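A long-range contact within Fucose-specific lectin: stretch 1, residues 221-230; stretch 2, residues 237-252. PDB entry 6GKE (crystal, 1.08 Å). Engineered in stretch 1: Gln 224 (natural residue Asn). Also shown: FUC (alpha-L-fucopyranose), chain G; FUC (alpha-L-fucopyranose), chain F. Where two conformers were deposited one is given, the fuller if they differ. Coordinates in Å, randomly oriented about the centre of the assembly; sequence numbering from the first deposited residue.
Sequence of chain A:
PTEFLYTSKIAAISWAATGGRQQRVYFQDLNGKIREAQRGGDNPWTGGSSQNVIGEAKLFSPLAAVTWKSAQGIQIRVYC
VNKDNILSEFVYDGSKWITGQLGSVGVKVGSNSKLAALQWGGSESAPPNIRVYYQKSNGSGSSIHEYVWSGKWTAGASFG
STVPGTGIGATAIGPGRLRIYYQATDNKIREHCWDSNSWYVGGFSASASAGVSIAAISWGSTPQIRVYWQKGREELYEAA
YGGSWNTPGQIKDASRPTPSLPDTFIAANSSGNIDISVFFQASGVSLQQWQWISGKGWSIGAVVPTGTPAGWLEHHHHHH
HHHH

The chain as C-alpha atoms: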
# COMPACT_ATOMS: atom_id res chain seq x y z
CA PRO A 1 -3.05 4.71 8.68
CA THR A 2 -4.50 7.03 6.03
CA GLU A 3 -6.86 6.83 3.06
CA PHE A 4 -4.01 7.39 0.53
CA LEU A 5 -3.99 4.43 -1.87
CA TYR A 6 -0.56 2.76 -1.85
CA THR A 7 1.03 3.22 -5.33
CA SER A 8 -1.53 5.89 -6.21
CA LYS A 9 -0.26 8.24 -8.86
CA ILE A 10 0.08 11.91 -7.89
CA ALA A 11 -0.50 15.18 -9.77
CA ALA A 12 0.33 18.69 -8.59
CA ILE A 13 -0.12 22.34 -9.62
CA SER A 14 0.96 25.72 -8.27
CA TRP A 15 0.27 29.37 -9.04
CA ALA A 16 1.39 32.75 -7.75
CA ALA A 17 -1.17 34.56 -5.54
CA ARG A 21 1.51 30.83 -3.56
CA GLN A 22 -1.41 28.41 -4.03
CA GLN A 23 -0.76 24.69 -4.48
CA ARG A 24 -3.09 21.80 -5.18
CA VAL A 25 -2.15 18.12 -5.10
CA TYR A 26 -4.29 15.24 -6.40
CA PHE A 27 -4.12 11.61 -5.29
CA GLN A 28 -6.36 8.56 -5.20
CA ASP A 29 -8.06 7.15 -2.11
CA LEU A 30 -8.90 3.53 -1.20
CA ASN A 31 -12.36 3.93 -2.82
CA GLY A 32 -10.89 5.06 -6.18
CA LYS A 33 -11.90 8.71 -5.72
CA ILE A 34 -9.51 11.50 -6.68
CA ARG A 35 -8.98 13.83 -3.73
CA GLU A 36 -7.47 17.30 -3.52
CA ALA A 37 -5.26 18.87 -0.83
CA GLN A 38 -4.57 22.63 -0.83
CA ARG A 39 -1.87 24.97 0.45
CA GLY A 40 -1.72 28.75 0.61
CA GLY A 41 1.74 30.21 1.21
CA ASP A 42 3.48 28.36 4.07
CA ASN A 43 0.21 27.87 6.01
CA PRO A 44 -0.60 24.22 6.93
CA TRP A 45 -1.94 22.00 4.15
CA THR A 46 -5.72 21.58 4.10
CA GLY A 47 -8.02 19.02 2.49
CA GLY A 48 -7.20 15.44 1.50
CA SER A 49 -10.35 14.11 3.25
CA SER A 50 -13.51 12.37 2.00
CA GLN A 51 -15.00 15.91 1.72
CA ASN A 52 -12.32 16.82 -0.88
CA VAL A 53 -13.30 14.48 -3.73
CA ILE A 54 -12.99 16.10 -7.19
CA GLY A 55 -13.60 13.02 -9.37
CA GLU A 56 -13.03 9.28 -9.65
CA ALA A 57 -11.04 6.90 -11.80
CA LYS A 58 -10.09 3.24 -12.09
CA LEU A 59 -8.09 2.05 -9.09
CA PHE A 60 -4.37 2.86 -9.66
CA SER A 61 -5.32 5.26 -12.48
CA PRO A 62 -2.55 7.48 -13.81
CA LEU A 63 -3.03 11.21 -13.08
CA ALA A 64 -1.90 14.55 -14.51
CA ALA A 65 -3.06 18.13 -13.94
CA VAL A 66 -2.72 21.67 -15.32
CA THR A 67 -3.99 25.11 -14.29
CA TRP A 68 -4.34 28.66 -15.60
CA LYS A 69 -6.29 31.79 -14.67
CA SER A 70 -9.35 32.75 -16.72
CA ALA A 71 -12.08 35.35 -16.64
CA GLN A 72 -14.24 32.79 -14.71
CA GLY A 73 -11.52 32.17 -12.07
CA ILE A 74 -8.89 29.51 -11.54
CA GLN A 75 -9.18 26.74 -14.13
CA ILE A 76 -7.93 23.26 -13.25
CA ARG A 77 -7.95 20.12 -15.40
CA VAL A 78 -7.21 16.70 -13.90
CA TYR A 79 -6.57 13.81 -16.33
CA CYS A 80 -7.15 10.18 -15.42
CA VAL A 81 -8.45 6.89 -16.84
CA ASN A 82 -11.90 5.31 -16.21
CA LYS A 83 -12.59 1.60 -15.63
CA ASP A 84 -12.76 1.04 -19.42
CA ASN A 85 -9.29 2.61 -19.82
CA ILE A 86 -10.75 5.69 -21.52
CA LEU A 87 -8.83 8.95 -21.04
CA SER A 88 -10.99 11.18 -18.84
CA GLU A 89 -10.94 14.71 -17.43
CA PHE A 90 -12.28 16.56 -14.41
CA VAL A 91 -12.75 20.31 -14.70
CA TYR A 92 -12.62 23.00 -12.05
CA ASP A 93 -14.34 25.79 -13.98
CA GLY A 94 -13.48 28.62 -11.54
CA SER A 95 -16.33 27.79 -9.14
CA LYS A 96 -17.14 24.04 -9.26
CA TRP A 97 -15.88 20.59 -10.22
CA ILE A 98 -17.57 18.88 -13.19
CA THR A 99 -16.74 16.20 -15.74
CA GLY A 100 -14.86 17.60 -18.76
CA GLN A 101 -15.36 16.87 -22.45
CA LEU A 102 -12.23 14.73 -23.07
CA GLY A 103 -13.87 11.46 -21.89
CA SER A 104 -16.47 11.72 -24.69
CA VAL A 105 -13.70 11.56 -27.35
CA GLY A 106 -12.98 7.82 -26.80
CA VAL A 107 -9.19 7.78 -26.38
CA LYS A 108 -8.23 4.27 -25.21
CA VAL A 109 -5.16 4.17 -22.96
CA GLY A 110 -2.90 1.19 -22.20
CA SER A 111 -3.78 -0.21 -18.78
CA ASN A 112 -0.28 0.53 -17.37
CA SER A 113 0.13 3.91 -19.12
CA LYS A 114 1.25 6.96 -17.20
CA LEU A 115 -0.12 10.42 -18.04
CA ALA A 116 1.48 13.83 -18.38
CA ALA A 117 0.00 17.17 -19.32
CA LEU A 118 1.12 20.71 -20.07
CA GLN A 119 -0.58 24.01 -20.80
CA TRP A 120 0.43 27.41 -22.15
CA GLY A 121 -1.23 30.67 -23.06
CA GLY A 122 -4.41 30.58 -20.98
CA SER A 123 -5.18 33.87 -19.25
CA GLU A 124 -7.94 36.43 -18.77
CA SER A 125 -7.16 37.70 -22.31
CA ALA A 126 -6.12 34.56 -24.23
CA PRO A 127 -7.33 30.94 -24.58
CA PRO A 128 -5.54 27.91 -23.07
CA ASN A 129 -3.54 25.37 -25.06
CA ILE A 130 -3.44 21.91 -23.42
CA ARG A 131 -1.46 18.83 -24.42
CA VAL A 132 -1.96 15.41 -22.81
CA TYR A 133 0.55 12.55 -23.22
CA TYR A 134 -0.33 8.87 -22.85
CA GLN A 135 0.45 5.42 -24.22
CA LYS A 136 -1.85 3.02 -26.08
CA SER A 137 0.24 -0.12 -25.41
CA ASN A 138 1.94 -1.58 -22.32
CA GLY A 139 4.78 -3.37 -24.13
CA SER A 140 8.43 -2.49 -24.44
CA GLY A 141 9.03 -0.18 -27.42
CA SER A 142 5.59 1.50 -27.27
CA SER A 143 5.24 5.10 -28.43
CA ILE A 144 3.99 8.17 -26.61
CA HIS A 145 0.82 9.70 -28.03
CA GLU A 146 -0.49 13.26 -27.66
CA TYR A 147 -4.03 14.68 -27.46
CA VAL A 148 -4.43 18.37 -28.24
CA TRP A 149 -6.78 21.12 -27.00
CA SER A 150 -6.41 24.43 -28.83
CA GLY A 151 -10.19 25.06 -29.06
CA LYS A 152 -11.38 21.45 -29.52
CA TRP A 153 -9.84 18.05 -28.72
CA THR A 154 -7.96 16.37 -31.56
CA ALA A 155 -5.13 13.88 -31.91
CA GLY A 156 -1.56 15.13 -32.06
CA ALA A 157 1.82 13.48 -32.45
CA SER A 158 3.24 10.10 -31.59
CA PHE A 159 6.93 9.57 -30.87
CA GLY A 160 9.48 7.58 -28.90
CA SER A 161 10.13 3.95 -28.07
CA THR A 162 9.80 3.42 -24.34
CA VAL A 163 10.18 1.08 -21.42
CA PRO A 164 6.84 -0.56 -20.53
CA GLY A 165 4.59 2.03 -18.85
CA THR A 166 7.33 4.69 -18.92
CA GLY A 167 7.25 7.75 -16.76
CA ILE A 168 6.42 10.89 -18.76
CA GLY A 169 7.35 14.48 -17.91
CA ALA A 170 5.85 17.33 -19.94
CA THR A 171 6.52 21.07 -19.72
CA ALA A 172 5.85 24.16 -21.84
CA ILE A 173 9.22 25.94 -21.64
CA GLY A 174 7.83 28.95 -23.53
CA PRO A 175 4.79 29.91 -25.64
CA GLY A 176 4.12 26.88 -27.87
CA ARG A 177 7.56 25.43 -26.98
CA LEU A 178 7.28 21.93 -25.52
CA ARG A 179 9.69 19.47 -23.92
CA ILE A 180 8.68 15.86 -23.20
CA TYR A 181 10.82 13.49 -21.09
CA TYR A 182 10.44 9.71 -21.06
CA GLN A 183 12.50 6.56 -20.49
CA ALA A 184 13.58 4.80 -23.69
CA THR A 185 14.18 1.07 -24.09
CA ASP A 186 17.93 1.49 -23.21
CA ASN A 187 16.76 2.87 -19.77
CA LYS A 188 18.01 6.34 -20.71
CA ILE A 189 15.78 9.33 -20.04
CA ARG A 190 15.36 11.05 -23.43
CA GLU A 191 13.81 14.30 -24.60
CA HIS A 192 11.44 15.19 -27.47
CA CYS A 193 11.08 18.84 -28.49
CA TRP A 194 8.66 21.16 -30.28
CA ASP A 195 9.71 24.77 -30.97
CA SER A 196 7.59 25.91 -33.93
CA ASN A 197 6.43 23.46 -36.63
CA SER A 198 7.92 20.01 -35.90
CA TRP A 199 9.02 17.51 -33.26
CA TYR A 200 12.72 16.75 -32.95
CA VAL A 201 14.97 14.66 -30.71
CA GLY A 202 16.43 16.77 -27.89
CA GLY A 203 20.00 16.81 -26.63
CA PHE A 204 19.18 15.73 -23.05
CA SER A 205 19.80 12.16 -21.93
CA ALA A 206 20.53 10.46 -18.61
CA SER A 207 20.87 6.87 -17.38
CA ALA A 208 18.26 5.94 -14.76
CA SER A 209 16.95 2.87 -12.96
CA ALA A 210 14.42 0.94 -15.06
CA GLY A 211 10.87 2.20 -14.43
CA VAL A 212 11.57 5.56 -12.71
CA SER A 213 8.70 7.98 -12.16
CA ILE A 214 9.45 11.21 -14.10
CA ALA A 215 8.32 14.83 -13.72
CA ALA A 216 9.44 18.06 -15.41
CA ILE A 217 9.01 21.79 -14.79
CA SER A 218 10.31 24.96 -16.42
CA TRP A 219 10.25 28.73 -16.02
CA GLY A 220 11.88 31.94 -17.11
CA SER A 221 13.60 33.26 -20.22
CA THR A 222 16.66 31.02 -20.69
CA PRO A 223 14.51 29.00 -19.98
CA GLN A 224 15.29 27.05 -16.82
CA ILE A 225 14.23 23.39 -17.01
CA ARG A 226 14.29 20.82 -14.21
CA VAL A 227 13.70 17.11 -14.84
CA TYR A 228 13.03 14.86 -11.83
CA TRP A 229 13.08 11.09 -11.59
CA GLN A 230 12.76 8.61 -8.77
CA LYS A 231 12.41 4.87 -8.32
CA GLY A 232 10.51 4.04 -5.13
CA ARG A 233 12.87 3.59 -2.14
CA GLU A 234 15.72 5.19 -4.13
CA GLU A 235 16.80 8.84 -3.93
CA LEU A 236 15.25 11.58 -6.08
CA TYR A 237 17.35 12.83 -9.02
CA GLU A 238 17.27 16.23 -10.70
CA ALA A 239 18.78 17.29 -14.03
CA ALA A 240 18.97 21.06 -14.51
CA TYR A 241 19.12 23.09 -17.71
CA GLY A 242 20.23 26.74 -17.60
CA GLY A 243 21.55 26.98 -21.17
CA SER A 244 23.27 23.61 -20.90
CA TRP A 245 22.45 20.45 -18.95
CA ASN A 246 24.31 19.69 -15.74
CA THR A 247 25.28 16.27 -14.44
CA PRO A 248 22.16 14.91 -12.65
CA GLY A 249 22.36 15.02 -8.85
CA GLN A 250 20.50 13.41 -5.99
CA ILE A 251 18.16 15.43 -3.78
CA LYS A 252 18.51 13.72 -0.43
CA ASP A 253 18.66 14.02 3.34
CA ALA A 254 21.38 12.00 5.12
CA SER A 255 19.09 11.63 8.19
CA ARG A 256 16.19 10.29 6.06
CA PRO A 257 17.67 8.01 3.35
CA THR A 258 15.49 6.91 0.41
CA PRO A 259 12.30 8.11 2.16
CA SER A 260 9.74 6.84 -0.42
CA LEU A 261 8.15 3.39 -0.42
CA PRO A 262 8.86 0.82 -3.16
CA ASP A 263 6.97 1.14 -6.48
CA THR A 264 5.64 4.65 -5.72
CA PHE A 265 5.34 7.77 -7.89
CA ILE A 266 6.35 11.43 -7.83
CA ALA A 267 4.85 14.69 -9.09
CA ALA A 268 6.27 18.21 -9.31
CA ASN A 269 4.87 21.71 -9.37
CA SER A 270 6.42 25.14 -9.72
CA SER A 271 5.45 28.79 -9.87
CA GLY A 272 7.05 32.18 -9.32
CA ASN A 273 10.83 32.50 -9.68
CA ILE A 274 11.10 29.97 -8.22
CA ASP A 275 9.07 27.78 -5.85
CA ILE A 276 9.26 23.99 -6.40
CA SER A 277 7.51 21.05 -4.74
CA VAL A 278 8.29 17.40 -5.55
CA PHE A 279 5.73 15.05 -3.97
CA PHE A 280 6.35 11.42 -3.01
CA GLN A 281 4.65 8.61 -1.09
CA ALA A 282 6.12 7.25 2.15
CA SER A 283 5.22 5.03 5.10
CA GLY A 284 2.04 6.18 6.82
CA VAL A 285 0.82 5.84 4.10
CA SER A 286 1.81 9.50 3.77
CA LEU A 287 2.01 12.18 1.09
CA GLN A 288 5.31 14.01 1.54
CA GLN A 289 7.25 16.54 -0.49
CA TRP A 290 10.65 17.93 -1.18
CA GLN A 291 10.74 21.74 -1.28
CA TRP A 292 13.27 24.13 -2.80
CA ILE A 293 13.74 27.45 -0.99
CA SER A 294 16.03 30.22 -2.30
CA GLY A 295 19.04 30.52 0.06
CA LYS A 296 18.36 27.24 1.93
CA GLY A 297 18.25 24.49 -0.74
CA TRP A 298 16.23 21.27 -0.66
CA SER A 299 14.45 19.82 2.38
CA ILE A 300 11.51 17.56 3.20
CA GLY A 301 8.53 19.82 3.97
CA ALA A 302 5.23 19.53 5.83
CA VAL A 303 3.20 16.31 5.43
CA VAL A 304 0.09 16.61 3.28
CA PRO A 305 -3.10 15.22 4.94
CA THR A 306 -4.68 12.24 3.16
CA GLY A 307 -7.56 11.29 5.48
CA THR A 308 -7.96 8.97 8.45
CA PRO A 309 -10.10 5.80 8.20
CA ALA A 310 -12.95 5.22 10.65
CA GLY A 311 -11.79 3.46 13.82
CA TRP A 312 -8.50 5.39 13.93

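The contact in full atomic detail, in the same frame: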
# COMPACT_ATOMS: atom_id res chain seq x y z
N SER A 221 13.27 32.76 -18.89
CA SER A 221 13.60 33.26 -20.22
C SER A 221 14.70 32.44 -20.90
O SER A 221 14.79 32.43 -22.12
CB SER A 221 13.98 34.71 -20.15
OG SER A 221 15.14 34.93 -19.35
N THR A 222 15.56 31.79 -20.12
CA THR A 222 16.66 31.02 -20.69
C THR A 222 16.15 29.93 -21.65
O THR A 222 16.70 29.81 -22.74
CB THR A 222 17.59 30.48 -19.59
OG1 THR A 222 18.23 31.61 -19.00
CG2 THR A 222 18.64 29.54 -20.12
N PRO A 223 15.16 29.12 -21.28
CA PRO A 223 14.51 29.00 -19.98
C PRO A 223 15.25 28.03 -19.06
O PRO A 223 16.13 27.28 -19.50
CB PRO A 223 13.13 28.44 -20.35
CG PRO A 223 13.44 27.51 -21.49
CD PRO A 223 14.60 28.15 -22.22
N GLN A 224 14.88 28.06 -17.77
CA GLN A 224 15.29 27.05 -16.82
C GLN A 224 14.38 25.83 -16.97
O GLN A 224 13.16 25.97 -17.05
CB GLN A 224 15.20 27.59 -15.39
CG GLN A 224 16.11 28.78 -15.12
CD GLN A 224 17.58 28.43 -15.16
OE1 GLN A 224 18.01 27.39 -14.67
NE2 GLN A 224 18.37 29.33 -15.72
N ILE A 225 14.98 24.64 -17.00
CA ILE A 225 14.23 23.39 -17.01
C ILE A 225 14.77 22.53 -15.87
O ILE A 225 15.98 22.50 -15.65
CB ILE A 225 14.33 22.63 -18.35
CG1 ILE A 225 14.12 23.55 -19.55
CG2 ILE A 225 13.36 21.45 -18.36
CD1 ILE A 225 14.45 22.91 -20.89
N ARG A 226 13.87 21.83 -15.17
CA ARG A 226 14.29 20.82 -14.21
C ARG A 226 13.53 19.53 -14.51
O ARG A 226 12.30 19.56 -14.66
CB ARG A 226 14.02 21.25 -12.76
CG ARG A 226 14.67 22.57 -12.36
CD ARG A 226 16.19 22.52 -12.33
NE ARG A 226 16.77 23.78 -11.87
CZ ARG A 226 17.14 24.79 -12.66
NH1 ARG A 226 17.04 24.70 -13.97
NH2 ARG A 226 17.60 25.90 -12.11
N VAL A 227 14.27 18.43 -14.61
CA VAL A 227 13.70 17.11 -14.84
C VAL A 227 14.00 16.28 -13.60
O VAL A 227 15.15 16.21 -13.16
CB VAL A 227 14.28 16.46 -16.11
CG1 VAL A 227 13.68 15.09 -16.37
CG2 VAL A 227 14.11 17.36 -17.32
N TYR A 228 12.95 15.66 -13.04
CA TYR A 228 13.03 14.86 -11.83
C TYR A 228 12.75 13.40 -12.17
O TYR A 228 11.87 13.11 -12.98
CB TYR A 228 12.02 15.33 -10.78
CG TYR A 228 12.29 16.74 -10.36
CD1 TYR A 228 13.33 17.02 -9.49
CD2 TYR A 228 11.58 17.80 -10.89
CE1 TYR A 228 13.66 18.32 -9.15
CE2 TYR A 228 11.89 19.11 -10.57
CZ TYR A 228 12.94 19.37 -9.71
OH TYR A 228 13.28 20.67 -9.43
N TRP A 229 13.46 12.49 -11.51
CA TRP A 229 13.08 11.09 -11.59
C TRP A 229 13.40 10.39 -10.28
O TRP A 229 14.32 10.75 -9.55
CB TRP A 229 13.72 10.37 -12.78
CG TRP A 229 15.22 10.34 -12.83
CD1 TRP A 229 16.06 9.39 -12.34
CD2 TRP A 229 16.04 11.29 -13.52
NE1 TRP A 229 17.36 9.71 -12.65
CE2 TRP A 229 17.38 10.86 -13.38
CE3 TRP A 229 15.78 12.47 -14.22
CZ2 TRP A 229 18.44 11.57 -13.94
CZ3 TRP A 229 16.83 13.17 -14.77
CH2 TRP A 229 18.15 12.72 -14.63
N GLN A 230 12.60 9.35 -10.00
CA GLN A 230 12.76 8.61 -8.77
C GLN A 230 12.15 7.22 -8.95
O GLN A 230 11.00 7.08 -9.39
CB GLN A 230 12.05 9.33 -7.62
CG GLN A 230 12.27 8.70 -6.26
CD GLN A 230 11.45 9.42 -5.21
OE1 GLN A 230 11.86 10.45 -4.69
NE2 GLN A 230 10.27 8.89 -4.95
N TYR A 237 16.36 12.20 -8.15
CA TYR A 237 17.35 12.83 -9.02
C TYR A 237 16.75 14.07 -9.68
O TYR A 237 15.56 14.09 -10.01
CB TYR A 237 17.81 11.88 -10.13
CG TYR A 237 18.70 10.78 -9.64
CD1 TYR A 237 18.17 9.66 -9.02
CD2 TYR A 237 20.08 10.84 -9.78
CE1 TYR A 237 18.97 8.64 -8.54
CE2 TYR A 237 20.90 9.82 -9.33
CZ TYR A 237 20.34 8.71 -8.71
OH TYR A 237 21.15 7.71 -8.25
N GLU A 238 17.62 15.05 -9.91
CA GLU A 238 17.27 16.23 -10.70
C GLU A 238 18.36 16.48 -11.74
O GLU A 238 19.55 16.50 -11.41
CB GLU A 238 17.18 17.48 -9.81
CG GLU A 238 16.78 18.74 -10.55
CD GLU A 238 17.03 20.00 -9.75
OE1 GLU A 238 18.22 20.33 -9.54
OE2 GLU A 238 16.05 20.65 -9.32
N ALA A 239 17.93 16.71 -12.99
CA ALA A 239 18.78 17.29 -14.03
C ALA A 239 18.32 18.73 -14.26
O ALA A 239 17.12 18.98 -14.34
CB ALA A 239 18.68 16.49 -15.31
N ALA A 240 19.28 19.64 -14.38
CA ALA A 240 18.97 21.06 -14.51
C ALA A 240 19.56 21.62 -15.80
O ALA A 240 20.74 21.43 -16.09
CB ALA A 240 19.51 21.83 -13.33
N TYR A 241 18.72 22.35 -16.54
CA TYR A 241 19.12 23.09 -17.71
C TYR A 241 19.05 24.59 -17.42
O TYR A 241 18.01 25.09 -17.00
CB TYR A 241 18.19 22.79 -18.89
CG TYR A 241 18.52 23.51 -20.17
CD1 TYR A 241 19.41 22.98 -21.08
CD2 TYR A 241 17.92 24.72 -20.48
CE1 TYR A 241 19.70 23.62 -22.27
CE2 TYR A 241 18.20 25.38 -21.66
CZ TYR A 241 19.09 24.83 -22.56
OH TYR A 241 19.36 25.47 -23.74
N GLY A 242 20.16 25.28 -17.69
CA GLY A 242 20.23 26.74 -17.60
C GLY A 242 20.95 27.33 -18.80
O GLY A 242 21.58 28.37 -18.68
N GLY A 243 20.81 26.67 -19.95
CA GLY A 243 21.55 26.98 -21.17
C GLY A 243 22.32 25.76 -21.66
O GLY A 243 22.56 25.60 -22.85
N SER A 244 22.74 24.95 -20.68
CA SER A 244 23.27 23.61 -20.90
C SER A 244 22.75 22.72 -19.77
O SER A 244 22.26 23.22 -18.76
CB SER A 244 24.77 23.62 -20.96
OG SER A 244 25.33 23.95 -19.70
N TRP A 245 22.84 21.40 -19.96
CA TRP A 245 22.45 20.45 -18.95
C TRP A 245 23.62 20.17 -18.02
O TRP A 245 24.75 20.00 -18.47
CB TRP A 245 21.95 19.14 -19.58
CG TRP A 245 20.65 19.31 -20.28
CD1 TRP A 245 20.45 19.49 -21.62
CD2 TRP A 245 19.34 19.33 -19.68
NE1 TRP A 245 19.12 19.62 -21.89
CE2 TRP A 245 18.42 19.52 -20.72
CE3 TRP A 245 18.87 19.18 -18.37
CZ2 TRP A 245 17.04 19.57 -20.50
CZ3 TRP A 245 17.51 19.23 -18.15
CH2 TRP A 245 16.61 19.42 -19.20
N ASN A 246 23.32 20.09 -16.72
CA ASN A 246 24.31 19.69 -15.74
C ASN A 246 24.35 18.16 -15.66
O ASN A 246 23.60 17.45 -16.32
CB ASN A 246 24.03 20.32 -14.37
CG ASN A 246 22.82 19.75 -13.66
OD1 ASN A 246 22.04 18.99 -14.25
ND2 ASN A 246 22.65 20.10 -12.40
N THR A 247 25.28 17.66 -14.84
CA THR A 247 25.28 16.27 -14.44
C THR A 247 24.15 16.08 -13.43
O THR A 247 24.06 16.82 -12.46
CB THR A 247 26.64 15.87 -13.85
OG1 THR A 247 27.63 16.13 -14.84
CG2 THR A 247 26.71 14.42 -13.42
N PRO A 248 23.25 15.09 -13.61
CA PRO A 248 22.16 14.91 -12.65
C PRO A 248 22.72 14.69 -11.24
O PRO A 248 23.78 14.07 -11.08
CB PRO A 248 21.42 13.67 -13.16
CG PRO A 248 21.72 13.66 -14.64
CD PRO A 248 23.16 14.14 -14.73
N GLY A 249 21.99 15.19 -10.24
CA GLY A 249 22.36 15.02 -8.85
C GLY A 249 21.19 14.57 -8.02
O GLY A 249 20.03 14.84 -8.34
N GLN A 250 21.50 13.87 -6.93
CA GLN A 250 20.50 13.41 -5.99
C GLN A 250 20.06 14.57 -5.08
O GLN A 250 20.88 15.39 -4.66
CB GLN A 250 21.03 12.26 -5.13
CG GLN A 250 21.25 10.98 -5.92
CD GLN A 250 21.78 9.86 -5.05
OE1 GLN A 250 22.09 10.04 -3.88
NE2 GLN A 250 21.85 8.67 -5.62
N ILE A 251 18.76 14.60 -4.80
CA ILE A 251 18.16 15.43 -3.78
C ILE A 251 17.87 14.50 -2.61
O ILE A 251 17.03 13.61 -2.74
CB ILE A 251 16.89 16.11 -4.30
CG1 ILE A 251 17.21 17.11 -5.41
CG2 ILE A 251 16.11 16.75 -3.16
CD1 ILE A 251 16.01 17.55 -6.20
N LYS A 252 18.59 14.68 -1.50
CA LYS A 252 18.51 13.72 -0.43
C LYS A 252 18.86 14.38 0.90
O LYS A 252 19.41 15.47 0.96
CB LYS A 252 19.41 12.52 -0.71
CG LYS A 252 20.90 12.81 -0.78
CD LYS A 252 21.67 11.58 -1.19
CE LYS A 252 23.16 11.79 -1.30
NZ LYS A 252 23.84 10.55 -1.75
C1 FUC G . 19.46 25.16 -9.08
C2 FUC G . 19.49 23.66 -8.82
C3 FUC G . 18.54 23.30 -7.67
C4 FUC G . 17.14 23.86 -7.94
C5 FUC G . 17.26 25.36 -8.18
C6 FUC G . 15.93 26.05 -8.49
O1 FUC G . 20.05 25.83 -7.97
O2 FUC G . 20.82 23.26 -8.51
O3 FUC G . 18.54 21.89 -7.47
O4 FUC G . 16.54 23.28 -9.11
O5 FUC G . 18.12 25.61 -9.29
C1 FUC F . 16.97 22.10 -27.26
C2 FUC F . 17.21 20.76 -26.58
C3 FUC F . 17.80 20.97 -25.19
C4 FUC F . 16.89 21.90 -24.38
C5 FUC F . 16.77 23.22 -25.13
C6 FUC F . 15.86 24.21 -24.41
O1 FUC F . 18.25 22.65 -27.55
O2 FUC F . 18.07 19.95 -27.40
O3 FUC F . 18.04 19.72 -24.55
O4 FUC F . 15.58 21.35 -24.25
O5 FUC F . 16.21 22.97 -26.43
O HOH W 1 17.95 27.67 -24.35
O HOH W 2 21.22 29.82 -16.28

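What does Trp 229 do, with the largest area covered, in this antiparallel pairing? Its backbone pairs with Tyr 237, Trp 229 N giving a hydrogen bond to Tyr 237 O (3.0 Å) and Tyr 237 N returning one to Trp 229 O (2.9 Å). With chi1 at p, the flat indole reaches across the neighbouring strand: Trp 229 CZ3 lies 3.8 Å from Ala 239 CB, and Trp 229 CH2 meets Pro 248 CG at 3.7 Å. The small methyl of Ala 239 leaves room for this broad ring.

How does Tyr 237 answer it? Its CB sits over the indole face, Tyr 237 CB being 3.4 Å from Trp 229 CE2. The two ring planes are nearly parallel but slid apart, so the rings barely overlap.

What does Tyr 241 secure at the other end? Tyr 241 N bonds to Ile 225 O at 2.9 Å, and Ile 225 N to Tyr 241 O at 3.1 Å; their side chains pack, CB to CB, at 3.9 Å. Over one face of its ring lies a fucose.

What occupies the opposite face of the sheet? Arg 226 and Glu 238 jointly hold the other fucose: Arg 226 NE donates to its O4 (2.8 Å), which donates to Glu 238 OE2 (2.7 Å), as befits a fucose-specific lectin.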